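Local atomic coordinates of staphylococcal enterotoxin type A (PDB entry 1SXT), a protein that acts as a superantigen and food-poisoning toxin, binding MHC class II, in part through zinc, and T-cell receptors to activate host T cells. Residues Lys14-Gln19 against Lys178-Leu183; His44-Gln49 against Ile76-Lys81; Leu68-Ser73 against Leu209-Arg214; Gly93-Gly98 against Gly203-Thr208. All coordinates share one frame; numbering follows the deposited sequence.

Interaction 1 (Lys14-Gln19 against Lys178-Leu183); sequences KKSELQ and KVQRGL
K15 lies across Q180 at the entry to strand 181-188 of the beta-grasp domain. Here Q180 and R181 both face Y231 and form a classic beta bulge. The backbone of K15 is tied to this bulge: K15 N donates to Q180 O at 3.0 Å, with the donor above the carbonyl plane. The K15 side chain leaves with CG anti to the backbone N (chi1 -169°) and stays extended. Its CB passes Q180 OE1 at 3.6 Å. CG runs on beside the same oxygen. CD comes closer still, 3.4 Å from Q180 OE1. NZ then passes V179 O, but its main partners lie beyond the segment: it makes a salt bridge to D173 and hydrogen bonds to N171 O and G177 O. The bent Q180 chain turns its amide back, and Q180 NE2 donates to K178 O at 2.8 Å. D173 also accepts from this nitrogen, which fixes the amide beside the lysine stem. K14 and R181 run side by side in the same direction, their CG atoms 3.6 Å apart. R181 NE donates to the chain-terminal S233 O. K14 NZ lies near the R181 stem, 3.2 Å from R181 CD, which sets two like charges close together.

Interaction 2 (His44-Gln49 against Ile76-Lys81); sequences HDQFLQ and IVDKYK
K81 reaches past H44 to Q46 with an extended side chain. Its CG is placed opposite the backbone N (chi1 175°), and the chain runs on without a sharp bend. The methylenes therefore pass the H44 carbonyl in a row. CG lies 3.6 Å from H44 O, and CE lies 3.3 Å from the same oxygen. Q46 points at the other segment and is also extended beyond CG. It meets K81 at about a right angle, with Q46 CG 3.5 Å from K81 NZ. The contact lies at the surface of the OB-fold domain. The weakly bonded edge strand 46-47 of its sheet faces helix 74-80, the helix that follows strand 66-70. V77 supplies the apolar part. Its CG1 stands anti to the backbone N (chi1 166°) and touches Q46 CG at 3.9 Å. Its other methyl, CG2, packs on the ring of the buried F71. V77 O accepts two backbone bonds of the helix, from Y80 N at 3.3 Å and from K81 N at 2.8 Å.

Interaction 3 (Leu68-Ser73 against Leu209-Arg214); sequences LVDFDS and LLRIYR
R214 makes salt bridges to both D70 and D72. R214 NE donates to D70 OD2 at 2.8 Å, meeting that oxygen nearly along its C-O axis. The oxygen is tilted 34° from the guanidinium plane. R214 NH1 donates to D72 OD1 at 2.7 Å, and OD1 receives it on its anti lone pair. The D72 carboxylate is turned more steeply against the guanidinium than that of D70. R214 reaches both because its chain is extended from CG to NE, with CG opposite the backbone N (chi1 -176°). The three residues form a salt-bridge network. It ties the end of strand 66-70, in the OB-fold domain, to the region of 3-10 segment 211-213, within the beta-grasp domain. A backbone link runs beside it. D72 N makes a weak hydrogen bond to R214 O at 3.0 Å, and F71 CA makes a CA-H...O contact to the same oxygen at 3.3 Å. The flat faces of the R214 guanidinium have their own neighbours. F71 O lies over the centre of one face, 3.5 Å above it. R211 NH1 lies over the opposite face, toward its rim. The nearby carboxylates probably make this pairing of two arginines tolerable. R211 NE donates to Y108 OH. D70 OD2 is 4.3 Å from R211 NH2, a charge attraction without an N-H aimed at it.

Interaction 4 (Gly93-Gly98 against Gly203-Thr208); sequences GYQCAG and GQYSNT
Y205 packs against Y94, and its carbonyl holds the first turn of helix 206-209: T208 N donates to Y205 O at 3.1 Å. Y205 occupies the N-cap position of that helix. T208 OG1 braces the same corner by bonding to Q202 O. The main contact is an edge-to-face pair of tyrosines. The edge of Y94 points at the face of Y205, with ring centroids 5.2 Å apart and planes at 76°. Y94 CE2 comes in off-centre, 3.8 Å from Y205 CG. On the opposite face of the Y205 ring lies Q204 CG, so the ring is held between an aliphatic carbon and an aromatic edge. Y94 and Q95 are the two central residues of a type II beta turn from G93 to C96. This turn points both side chains at the helix start. Q95 has CG anti to its carbonyl carbon (chi1 -75°), and its CG leans over one face of the Y94 ring. The extended chain then brings Q95 OE1 to 3.7 Å from N207 CB and 3.9 Å from Y205 CB. The amides of Q95 and N207 are steeply inclined to each other. N207 ND2 approaches Q95 O at 3.6 Å. C96, the last residue of the turn, is disulfide-bonded to C106, so the turn leads into the disulfide loop of the OB-fold domain. Helix 206-209 belongs to the beta-grasp domain. No hydrogen bond or salt bridge spans the two segments. The join therefore rests on ring packing and van der Waals contact, with the Q95 amide oxygen set against carbon atoms of N207 and Y205.

Overall arrangement
Interaction 1 is partly buried; the other three are surface contacts. Interactions 3 and 4 both join the OB-fold domain to the beta-grasp domain, through consecutive parts of 203-214. Their chemistry differs: interaction 3 is ionic, whereas interaction 4 is aromatic and van der Waals. L209 packs on G203 and Q204, so the two touch. Interaction 2 stays within the OB-fold domain and relies on the stems of two polar side chains, K81 and Q46, and on one valine methyl. It meets interaction 3 through I76 on F71. Interaction 1 fixes the N-terminal segment to the beta-grasp domain by a backbone bond and a buried lysine. It touches interaction 4 where Q19 meets Q204.

Interaction 1 (Lys14-Gln19 against Lys178-Leu183)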
loop_
_atom_site.group_PDB
_atom_site.type_symbol
_atom_site.label_atom_id
_atom_site.label_comp_id
_atom_site.label_asym_id
_atom_site.label_seq_id
_atom_site.Cartn_x
_atom_site.Cartn_y
_atom_site.Cartn_z
ATOM N N LYS A 14 4.844 -17.409 -8.377
ATOM C CA LYS A 14 3.519 -18.003 -8.530
ATOM C C LYS A 14 2.756 -18.142 -7.215
ATOM O O LYS A 14 3.355 -18.253 -6.131
ATOM C CB LYS A 14 3.622 -19.374 -9.211
ATOM C CG LYS A 14 4.392 -19.350 -10.539
ATOM C CD LYS A 14 4.511 -20.733 -11.212
ATOM C CE LYS A 14 4.545 -20.601 -12.757
ATOM N NZ LYS A 14 5.599 -19.654 -13.285
ATOM N N LYS A 15 1.427 -18.144 -7.344
ATOM C CA LYS A 15 0.473 -18.295 -6.240
ATOM C C LYS A 15 0.917 -19.499 -5.425
ATOM O O LYS A 15 0.993 -19.458 -4.201
ATOM C CB LYS A 15 -0.916 -18.549 -6.819
ATOM C CG LYS A 15 -2.044 -18.473 -5.832
ATOM C CD LYS A 15 -3.335 -18.684 -6.555
ATOM C CE LYS A 15 -4.483 -18.147 -5.790
ATOM N NZ LYS A 15 -5.577 -17.886 -6.755
ATOM N N SER A 16 1.211 -20.575 -6.132
ATOM C CA SER A 16 1.703 -21.790 -5.523
ATOM C C SER A 16 3.105 -21.417 -5.036
ATOM O O SER A 16 3.957 -21.054 -5.846
ATOM C CB SER A 16 1.771 -22.859 -6.598
ATOM O OG SER A 16 0.664 -22.709 -7.471
ATOM N N GLU A 17 3.297 -21.469 -3.718
ATOM C CA GLU A 17 4.544 -21.114 -3.002
ATOM C C GLU A 17 4.047 -20.265 -1.812
ATOM O O GLU A 17 4.621 -20.272 -0.702
ATOM C CB GLU A 17 5.505 -20.254 -3.853
ATOM C CG GLU A 17 6.874 -20.895 -4.186
ATOM C CD GLU A 17 6.916 -21.609 -5.543
ATOM O OE1 GLU A 17 7.159 -20.925 -6.569
ATOM O OE2 GLU A 17 6.730 -22.855 -5.580
ATOM N N LEU A 18 2.961 -19.537 -2.070
ATOM C CA LEU A 18 2.316 -18.689 -1.077
ATOM C C LEU A 18 1.467 -19.545 -0.111
ATOM O O LEU A 18 0.457 -20.162 -0.517
ATOM C CB LEU A 18 1.433 -17.664 -1.795
ATOM C CG LEU A 18 1.497 -16.191 -1.406
ATOM C CD1 LEU A 18 2.923 -15.733 -1.109
ATOM C CD2 LEU A 18 0.898 -15.395 -2.544
ATOM N N GLN A 19 1.909 -19.622 1.145
ATOM C CA GLN A 19 1.198 -20.373 2.174
ATOM C C GLN A 19 -0.276 -19.915 2.270
ATOM O O GLN A 19 -0.626 -18.796 1.855
ATOM C CB GLN A 19 1.887 -20.163 3.519
ATOM C CG GLN A 19 3.295 -20.226 3.386
ATOM N N LYS A 178 -8.244 -17.639 -10.156
ATOM C CA LYS A 178 -7.690 -18.058 -11.449
ATOM C C LYS A 178 -6.275 -17.589 -11.742
ATOM O O LYS A 178 -5.415 -18.392 -12.125
ATOM C CB LYS A 178 -8.609 -17.634 -12.606
ATOM C CG LYS A 178 -8.881 -16.130 -12.671
ATOM C CD LYS A 178 -9.732 -15.744 -13.867
ATOM C CE LYS A 178 -10.117 -14.278 -13.791
ATOM N NZ LYS A 178 -11.134 -13.925 -14.830
ATOM N N VAL A 179 -6.053 -16.284 -11.639
ATOM C CA VAL A 179 -4.736 -15.731 -11.897
ATOM C C VAL A 179 -3.746 -16.357 -10.917
ATOM O O VAL A 179 -4.025 -16.460 -9.718
ATOM C CB VAL A 179 -4.743 -14.194 -11.823
ATOM C CG1 VAL A 179 -5.127 -13.620 -13.180
ATOM C CG2 VAL A 179 -5.730 -13.721 -10.782
ATOM N N GLN A 180 -2.638 -16.847 -11.470
ATOM C CA GLN A 180 -1.585 -17.516 -10.715
ATOM C C GLN A 180 -0.238 -16.780 -10.727
ATOM O O GLN A 180 0.736 -17.280 -10.162
ATOM C CB GLN A 180 -1.373 -18.930 -11.263
ATOM C CG GLN A 180 -2.648 -19.724 -11.497
ATOM C CD GLN A 180 -3.277 -20.230 -10.224
ATOM O OE1 GLN A 180 -2.584 -20.600 -9.270
ATOM N NE2 GLN A 180 -4.596 -20.289 -10.210
ATOM N N ARG A 181 -0.162 -15.657 -11.437
ATOM C CA ARG A 181 1.041 -14.819 -11.515
ATOM C C ARG A 181 0.563 -13.452 -11.966
ATOM O O ARG A 181 -0.415 -13.353 -12.725
ATOM C CB ARG A 181 2.049 -15.328 -12.547
ATOM C CG ARG A 181 2.823 -16.564 -12.132
ATOM C CD ARG A 181 3.726 -17.047 -13.240
ATOM N NE ARG A 181 3.020 -17.027 -14.511
ATOM C CZ ARG A 181 3.583 -16.667 -15.656
ATOM N NH1 ARG A 181 4.862 -16.319 -15.681
ATOM N NH2 ARG A 181 2.853 -16.571 -16.760
ATOM N N GLY A 182 1.243 -12.402 -11.511
ATOM C CA GLY A 182 0.846 -11.064 -11.900
ATOM C C GLY A 182 1.846 -10.003 -11.510
ATOM O O GLY A 182 2.626 -10.186 -10.568
ATOM N N LEU A 183 1.813 -8.891 -12.237
ATOM C CA LEU A 183 2.691 -7.764 -11.989
ATOM C C LEU A 183 1.938 -6.448 -12.136
ATOM O O LEU A 183 1.118 -6.273 -13.038
ATOM C CB LEU A 183 3.877 -7.790 -12.952
ATOM C CG LEU A 183 4.829 -6.593 -12.991
ATOM C CD1 LEU A 183 6.162 -6.952 -12.431
ATOM C CD2 LEU A 183 4.993 -6.153 -14.420
#

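Interaction 2 (His44-Gln49 against Ile76-Lys81)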
loop_
_atom_site.group_PDB
_atom_site.type_symbol
_atom_site.label_atom_id
_atom_site.label_comp_id
_atom_site.label_asym_id
_atom_site.label_seq_id
_atom_site.Cartn_x
_atom_site.Cartn_y
_atom_site.Cartn_z
ATOM N N HIS A 44 6.333 14.553 16.503
ATOM C CA HIS A 44 7.716 14.862 16.851
ATOM C C HIS A 44 8.355 13.573 17.319
ATOM O O HIS A 44 9.553 13.387 17.212
ATOM C CB HIS A 44 7.781 15.862 18.006
ATOM C CG HIS A 44 7.432 17.259 17.614
ATOM N ND1 HIS A 44 8.289 18.065 16.895
ATOM C CD2 HIS A 44 6.312 17.994 17.827
ATOM C CE1 HIS A 44 7.715 19.237 16.678
ATOM N NE2 HIS A 44 6.514 19.220 17.232
ATOM N N ASP A 45 7.532 12.680 17.846
ATOM C CA ASP A 45 8.007 11.426 18.377
ATOM C C ASP A 45 8.626 10.455 17.413
ATOM O O ASP A 45 8.049 10.092 16.382
ATOM C CB ASP A 45 6.916 10.741 19.192
ATOM C CG ASP A 45 6.595 11.494 20.464
ATOM O OD1 ASP A 45 6.016 12.601 20.381
ATOM O OD2 ASP A 45 6.942 10.985 21.551
ATOM N N GLN A 46 9.826 10.043 17.798
ATOM C CA GLN A 46 10.640 9.076 17.084
ATOM C C GLN A 46 10.664 7.828 17.957
ATOM O O GLN A 46 10.426 7.897 19.164
ATOM C CB GLN A 46 12.072 9.583 16.970
ATOM C CG GLN A 46 12.522 9.930 15.578
ATOM C CD GLN A 46 14.038 10.052 15.504
ATOM O OE1 GLN A 46 14.762 9.095 15.816
ATOM N NE2 GLN A 46 14.527 11.227 15.104
ATOM N N PHE A 47 10.915 6.686 17.351
ATOM C CA PHE A 47 11.004 5.469 18.114
ATOM C C PHE A 47 12.073 4.668 17.435
ATOM O O PHE A 47 11.953 4.337 16.260
ATOM C CB PHE A 47 9.683 4.688 18.133
ATOM C CG PHE A 47 9.843 3.232 18.532
ATOM C CD1 PHE A 47 10.100 2.876 19.849
ATOM C CD2 PHE A 47 9.767 2.222 17.579
ATOM C CE1 PHE A 47 10.277 1.550 20.204
ATOM C CE2 PHE A 47 9.944 0.896 17.927
ATOM C CZ PHE A 47 10.199 0.561 19.244
ATOM N N LEU A 48 13.171 4.483 18.149
ATOM C CA LEU A 48 14.297 3.694 17.675
ATOM C C LEU A 48 14.779 3.879 16.249
ATOM O O LEU A 48 14.323 3.186 15.348
ATOM C CB LEU A 48 14.018 2.202 17.886
ATOM C CG LEU A 48 13.538 1.694 19.250
ATOM C CD1 LEU A 48 13.582 0.173 19.231
ATOM C CD2 LEU A 48 14.383 2.266 20.400
ATOM N N GLN A 49 15.698 4.814 16.062
ATOM C CA GLN A 49 16.360 5.082 14.779
ATOM C C GLN A 49 15.669 5.354 13.439
ATOM O O GLN A 49 16.247 6.056 12.612
ATOM C CB GLN A 49 17.436 4.017 14.547
ATOM C CG GLN A 49 18.749 4.580 14.019
ATOM C CD GLN A 49 19.411 5.525 15.003
ATOM O OE1 GLN A 49 19.484 5.245 16.204
ATOM N NE2 GLN A 49 19.886 6.657 14.503
ATOM N N ILE A 76 14.446 9.482 5.696
ATOM C CA ILE A 76 13.002 9.658 5.494
ATOM C C ILE A 76 12.350 10.217 6.775
ATOM O O ILE A 76 11.491 11.093 6.720
ATOM C CB ILE A 76 12.307 8.307 5.179
ATOM C CG1 ILE A 76 13.036 7.555 4.070
ATOM C CG2 ILE A 76 10.868 8.528 4.751
ATOM C CD1 ILE A 76 12.302 6.279 3.626
ATOM N N VAL A 77 12.751 9.683 7.924
ATOM C CA VAL A 77 12.211 10.124 9.198
ATOM C C VAL A 77 12.423 11.609 9.418
ATOM O O VAL A 77 11.528 12.302 9.869
ATOM C CB VAL A 77 12.861 9.368 10.371
ATOM C CG1 VAL A 77 12.560 10.074 11.714
ATOM C CG2 VAL A 77 12.391 7.933 10.378
ATOM N N ASP A 78 13.607 12.104 9.100
ATOM C CA ASP A 78 13.884 13.507 9.309
ATOM C C ASP A 78 13.217 14.366 8.277
ATOM O O ASP A 78 13.222 15.581 8.403
ATOM C CB ASP A 78 15.387 13.782 9.361
ATOM C CG ASP A 78 16.006 13.368 10.687
ATOM O OD1 ASP A 78 15.483 13.759 11.756
ATOM O OD2 ASP A 78 17.018 12.646 10.663
ATOM N N LYS A 79 12.636 13.742 7.261
ATOM C CA LYS A 79 11.946 14.482 6.205
ATOM C C LYS A 79 10.514 14.823 6.628
ATOM O O LYS A 79 9.901 15.772 6.142
ATOM C CB LYS A 79 11.897 13.649 4.923
ATOM C CG LYS A 79 11.442 14.445 3.745
ATOM C CD LYS A 79 11.057 13.604 2.569
ATOM C CE LYS A 79 10.695 14.538 1.430
ATOM N NZ LYS A 79 10.041 13.835 0.309
ATOM N N TYR A 80 10.009 14.045 7.572
ATOM C CA TYR A 80 8.650 14.192 8.041
ATOM C C TYR A 80 8.515 14.579 9.496
ATOM O O TYR A 80 7.561 15.257 9.866
ATOM C CB TYR A 80 7.906 12.886 7.783
ATOM C CG TYR A 80 7.911 12.507 6.329
ATOM C CD1 TYR A 80 7.317 13.327 5.390
ATOM C CD2 TYR A 80 8.515 11.336 5.893
ATOM C CE1 TYR A 80 7.320 13.001 4.051
ATOM C CE2 TYR A 80 8.524 10.996 4.545
ATOM C CZ TYR A 80 7.923 11.837 3.629
ATOM O OH TYR A 80 7.929 11.533 2.284
ATOM N N LYS A 81 9.452 14.143 10.325
ATOM C CA LYS A 81 9.391 14.447 11.747
ATOM C C LYS A 81 9.279 15.949 11.989
ATOM O O LYS A 81 10.142 16.720 11.558
ATOM C CB LYS A 81 10.602 13.856 12.471
ATOM C CG LYS A 81 10.717 14.208 13.932
ATOM C CD LYS A 81 11.786 13.357 14.591
ATOM C CE LYS A 81 12.470 14.083 15.748
ATOM N NZ LYS A 81 13.145 13.143 16.699
#

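Interaction 3 (Leu68-Ser73 against Leu209-Arg214)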
loop_
_atom_site.group_PDB
_atom_site.type_symbol
_atom_site.label_atom_id
_atom_site.label_comp_id
_atom_site.label_asym_id
_atom_site.label_seq_id
_atom_site.Cartn_x
_atom_site.Cartn_y
_atom_site.Cartn_z
ATOM N N LEU A 68 2.582 3.323 14.645
ATOM C CA LEU A 68 4.037 3.331 14.529
ATOM C C LEU A 68 4.452 3.182 13.063
ATOM O O LEU A 68 4.408 2.086 12.510
ATOM C CB LEU A 68 4.604 2.201 15.372
ATOM C CG LEU A 68 5.998 2.362 15.959
ATOM C CD1 LEU A 68 5.997 3.456 17.005
ATOM C CD2 LEU A 68 6.429 1.026 16.572
ATOM N N VAL A 69 4.810 4.295 12.430
ATOM C CA VAL A 69 5.196 4.305 11.028
ATOM C C VAL A 69 6.681 4.035 10.897
ATOM O O VAL A 69 7.497 4.818 11.355
ATOM C CB VAL A 69 4.855 5.655 10.371
ATOM C CG1 VAL A 69 5.100 5.599 8.898
ATOM C CG2 VAL A 69 3.401 6.009 10.609
ATOM N N ASP A 70 7.018 2.920 10.261
ATOM C CA ASP A 70 8.400 2.497 10.064
ATOM C C ASP A 70 8.832 2.855 8.665
ATOM O O ASP A 70 8.021 2.802 7.739
ATOM C CB ASP A 70 8.485 0.976 10.227
ATOM C CG ASP A 70 9.910 0.453 10.273
ATOM O OD1 ASP A 70 10.497 0.448 11.364
ATOM O OD2 ASP A 70 10.429 0.000 9.239
ATOM N N PHE A 71 10.106 3.202 8.511
ATOM C CA PHE A 71 10.670 3.564 7.209
ATOM C C PHE A 71 12.041 2.926 7.139
ATOM O O PHE A 71 12.557 2.467 8.144
ATOM C CB PHE A 71 10.885 5.077 7.060
ATOM C CG PHE A 71 9.727 5.930 7.500
ATOM C CD1 PHE A 71 8.723 6.273 6.611
ATOM C CD2 PHE A 71 9.688 6.463 8.784
ATOM C CE1 PHE A 71 7.705 7.143 6.996
ATOM C CE2 PHE A 71 8.674 7.329 9.170
ATOM C CZ PHE A 71 7.683 7.670 8.272
ATOM N N ASP A 72 12.640 2.936 5.957
ATOM C CA ASP A 72 13.962 2.374 5.766
ATOM C C ASP A 72 15.053 3.094 6.553
ATOM O O ASP A 72 15.979 2.456 7.046
ATOM C CB ASP A 72 14.360 2.450 4.298
ATOM C CG ASP A 72 13.835 1.307 3.474
ATOM O OD1 ASP A 72 13.516 0.233 4.019
ATOM O OD2 ASP A 72 13.773 1.484 2.242
ATOM N N SER A 73 14.966 4.417 6.668
ATOM C CA SER A 73 16.027 5.144 7.339
ATOM C C SER A 73 15.644 6.445 7.978
ATOM O O SER A 73 14.636 7.052 7.619
ATOM C CB SER A 73 17.148 5.454 6.335
ATOM O OG SER A 73 16.909 6.669 5.632
ATOM N N LEU A 209 4.752 -8.827 5.043
ATOM C CA LEU A 209 4.054 -8.595 3.783
ATOM C C LEU A 209 3.963 -7.098 3.475
ATOM O O LEU A 209 4.177 -6.672 2.344
ATOM C CB LEU A 209 2.648 -9.212 3.827
ATOM C CG LEU A 209 2.521 -10.729 3.992
ATOM C CD1 LEU A 209 1.108 -11.089 4.356
ATOM C CD2 LEU A 209 2.919 -11.435 2.734
ATOM N N LEU A 210 3.671 -6.305 4.499
ATOM C CA LEU A 210 3.537 -4.864 4.357
ATOM C C LEU A 210 4.876 -4.134 4.341
ATOM O O LEU A 210 4.926 -2.920 4.180
ATOM C CB LEU A 210 2.692 -4.318 5.500
ATOM C CG LEU A 210 1.215 -4.667 5.520
ATOM C CD1 LEU A 210 0.591 -3.942 6.674
ATOM C CD2 LEU A 210 0.551 -4.261 4.210
ATOM N N ARG A 211 5.962 -4.875 4.506
ATOM C CA ARG A 211 7.304 -4.307 4.523
ATOM C C ARG A 211 7.762 -3.726 3.188
ATOM O O ARG A 211 8.630 -2.869 3.132
ATOM C CB ARG A 211 8.277 -5.359 5.014
ATOM C CG ARG A 211 9.710 -4.996 4.868
ATOM C CD ARG A 211 10.522 -5.874 5.759
ATOM N NE ARG A 211 10.567 -5.309 7.087
ATOM C CZ ARG A 211 11.609 -4.643 7.542
ATOM N NH1 ARG A 211 12.668 -4.494 6.769
ATOM N NH2 ARG A 211 11.564 -4.069 8.733
ATOM N N ILE A 212 7.139 -4.164 2.115
ATOM C CA ILE A 212 7.479 -3.679 0.796
ATOM C C ILE A 212 7.385 -2.162 0.695
ATOM O O ILE A 212 8.209 -1.534 0.046
ATOM C CB ILE A 212 6.563 -4.320 -0.282
ATOM C CG1 ILE A 212 5.090 -3.973 -0.031
ATOM C CG2 ILE A 212 6.734 -5.841 -0.281
ATOM C CD1 ILE A 212 4.157 -4.563 -1.027
ATOM N N TYR A 213 6.417 -1.576 1.392
ATOM C CA TYR A 213 6.171 -0.130 1.367
ATOM C C TYR A 213 7.046 0.692 2.320
ATOM O O TYR A 213 6.917 1.904 2.404
ATOM C CB TYR A 213 4.700 0.130 1.699
ATOM C CG TYR A 213 3.697 -0.595 0.826
ATOM C CD1 TYR A 213 3.611 -0.349 -0.543
ATOM C CD2 TYR A 213 2.788 -1.465 1.389
ATOM C CE1 TYR A 213 2.641 -0.945 -1.315
ATOM C CE2 TYR A 213 1.818 -2.060 0.628
ATOM C CZ TYR A 213 1.747 -1.798 -0.719
ATOM O OH TYR A 213 0.756 -2.402 -1.439
ATOM N N ARG A 214 7.937 0.022 3.030
ATOM C CA ARG A 214 8.842 0.642 3.992
ATOM C C ARG A 214 9.729 1.729 3.402
ATOM O O ARG A 214 10.266 2.549 4.133
ATOM C CB ARG A 214 9.727 -0.448 4.576
ATOM C CG ARG A 214 10.664 -0.040 5.655
ATOM C CD ARG A 214 11.451 -1.258 6.044
ATOM N NE ARG A 214 12.093 -1.127 7.337
ATOM C CZ ARG A 214 13.374 -0.837 7.505
ATOM N NH1 ARG A 214 14.157 -0.637 6.459
ATOM N NH2 ARG A 214 13.886 -0.828 8.727
#

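Interaction 4 (Gly93-Gly98 against Gly203-Thr208)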
loop_
_atom_site.group_PDB
_atom_site.type_symbol
_atom_site.label_atom_id
_atom_site.label_comp_id
_atom_site.label_asym_id
_atom_site.label_seq_id
_atom_site.Cartn_x
_atom_site.Cartn_y
_atom_site.Cartn_z
ATOM N N GLY A 93 -1.954 -4.923 13.603
ATOM C CA GLY A 93 -1.762 -5.049 15.030
ATOM C C GLY A 93 -0.913 -6.266 15.325
ATOM O O GLY A 93 -0.212 -6.298 16.323
ATOM N N TYR A 94 -0.935 -7.249 14.433
ATOM C CA TYR A 94 -0.170 -8.461 14.634
ATOM C C TYR A 94 1.320 -8.293 14.490
ATOM O O TYR A 94 1.829 -7.958 13.411
ATOM C CB TYR A 94 -0.618 -9.557 13.687
ATOM C CG TYR A 94 -0.184 -10.943 14.126
ATOM C CD1 TYR A 94 -0.590 -11.461 15.359
ATOM C CD2 TYR A 94 0.581 -11.759 13.292
ATOM C CE1 TYR A 94 -0.256 -12.748 15.741
ATOM C CE2 TYR A 94 0.915 -13.047 13.668
ATOM C CZ TYR A 94 0.490 -13.536 14.893
ATOM O OH TYR A 94 0.793 -14.826 15.259
ATOM N N GLN A 95 2.007 -8.669 15.568
ATOM C CA GLN A 95 3.458 -8.603 15.667
ATOM C C GLN A 95 3.941 -7.184 15.513
ATOM O O GLN A 95 5.076 -6.937 15.111
ATOM C CB GLN A 95 4.122 -9.517 14.646
ATOM C CG GLN A 95 4.031 -10.972 15.023
ATOM C CD GLN A 95 4.316 -11.877 13.857
ATOM O OE1 GLN A 95 4.207 -11.471 12.696
ATOM N NE2 GLN A 95 4.648 -13.124 14.149
ATOM N N CYS A 96 3.056 -6.247 15.829
ATOM C CA CYS A 96 3.394 -4.849 15.753
ATOM C C CYS A 96 4.345 -4.617 16.896
ATOM O O CYS A 96 3.915 -4.278 18.010
ATOM C CB CYS A 96 2.170 -3.987 15.940
ATOM S SG CYS A 96 2.629 -2.335 16.304
ATOM N N ALA A 97 5.630 -4.862 16.611
ATOM C CA ALA A 97 6.737 -4.719 17.561
ATOM C C ALA A 97 6.940 -3.275 18.002
ATOM O O ALA A 97 7.725 -2.553 17.397
ATOM C CB ALA A 97 8.012 -5.265 16.937
ATOM N N GLY A 98 6.239 -2.863 19.060
ATOM C CA GLY A 98 6.367 -1.494 19.532
ATOM C C GLY A 98 5.732 -1.066 20.858
ATOM O O GLY A 98 4.794 -1.696 21.383
ATOM N N GLY A 203 6.977 -13.778 3.683
ATOM C CA GLY A 203 6.327 -14.108 4.935
ATOM C C GLY A 203 4.868 -14.421 4.692
ATOM O O GLY A 203 4.442 -14.573 3.545
ATOM N N GLN A 204 4.100 -14.504 5.774
ATOM C CA GLN A 204 2.681 -14.800 5.684
ATOM C C GLN A 204 1.857 -13.881 6.569
ATOM O O GLN A 204 0.644 -14.018 6.652
ATOM C CB GLN A 204 2.441 -16.232 6.103
ATOM C CG GLN A 204 2.919 -16.482 7.504
ATOM C CD GLN A 204 2.735 -17.918 7.956
ATOM O OE1 GLN A 204 2.854 -18.220 9.145
ATOM N NE2 GLN A 204 2.434 -18.810 7.019
ATOM N N TYR A 205 2.516 -12.951 7.244
ATOM C CA TYR A 205 1.812 -12.023 8.109
ATOM C C TYR A 205 2.156 -10.578 7.762
ATOM O O TYR A 205 3.180 -10.315 7.153
ATOM C CB TYR A 205 2.089 -12.363 9.583
ATOM C CG TYR A 205 1.599 -13.759 9.979
ATOM C CD1 TYR A 205 0.293 -14.164 9.701
ATOM C CD2 TYR A 205 2.453 -14.681 10.570
ATOM C CE1 TYR A 205 -0.143 -15.442 9.989
ATOM C CE2 TYR A 205 2.026 -15.958 10.864
ATOM C CZ TYR A 205 0.730 -16.336 10.567
ATOM O OH TYR A 205 0.311 -17.622 10.813
ATOM N N SER A 206 1.268 -9.655 8.105
ATOM C CA SER A 206 1.446 -8.237 7.808
ATOM C C SER A 206 2.802 -7.611 8.153
ATOM O O SER A 206 3.243 -6.677 7.496
ATOM C CB SER A 206 0.320 -7.439 8.457
ATOM O OG SER A 206 -0.941 -7.882 7.988
ATOM N N ASN A 207 3.459 -8.134 9.176
ATOM C CA ASN A 207 4.766 -7.637 9.616
ATOM C C ASN A 207 5.829 -7.701 8.516
ATOM O O ASN A 207 6.723 -6.871 8.466
ATOM C CB ASN A 207 5.207 -8.434 10.858
ATOM C CG ASN A 207 6.626 -8.136 11.281
ATOM O OD1 ASN A 207 7.518 -8.938 11.034
ATOM N ND2 ASN A 207 6.844 -6.996 11.937
ATOM N N THR A 208 5.712 -8.675 7.625
ATOM C CA THR A 208 6.660 -8.834 6.530
ATOM C C THR A 208 6.045 -8.562 5.171
ATOM O O THR A 208 6.737 -8.145 4.244
ATOM C CB THR A 208 7.296 -10.241 6.516
ATOM O OG1 THR A 208 6.273 -11.248 6.505
ATOM C CG2 THR A 208 8.187 -10.418 7.718
#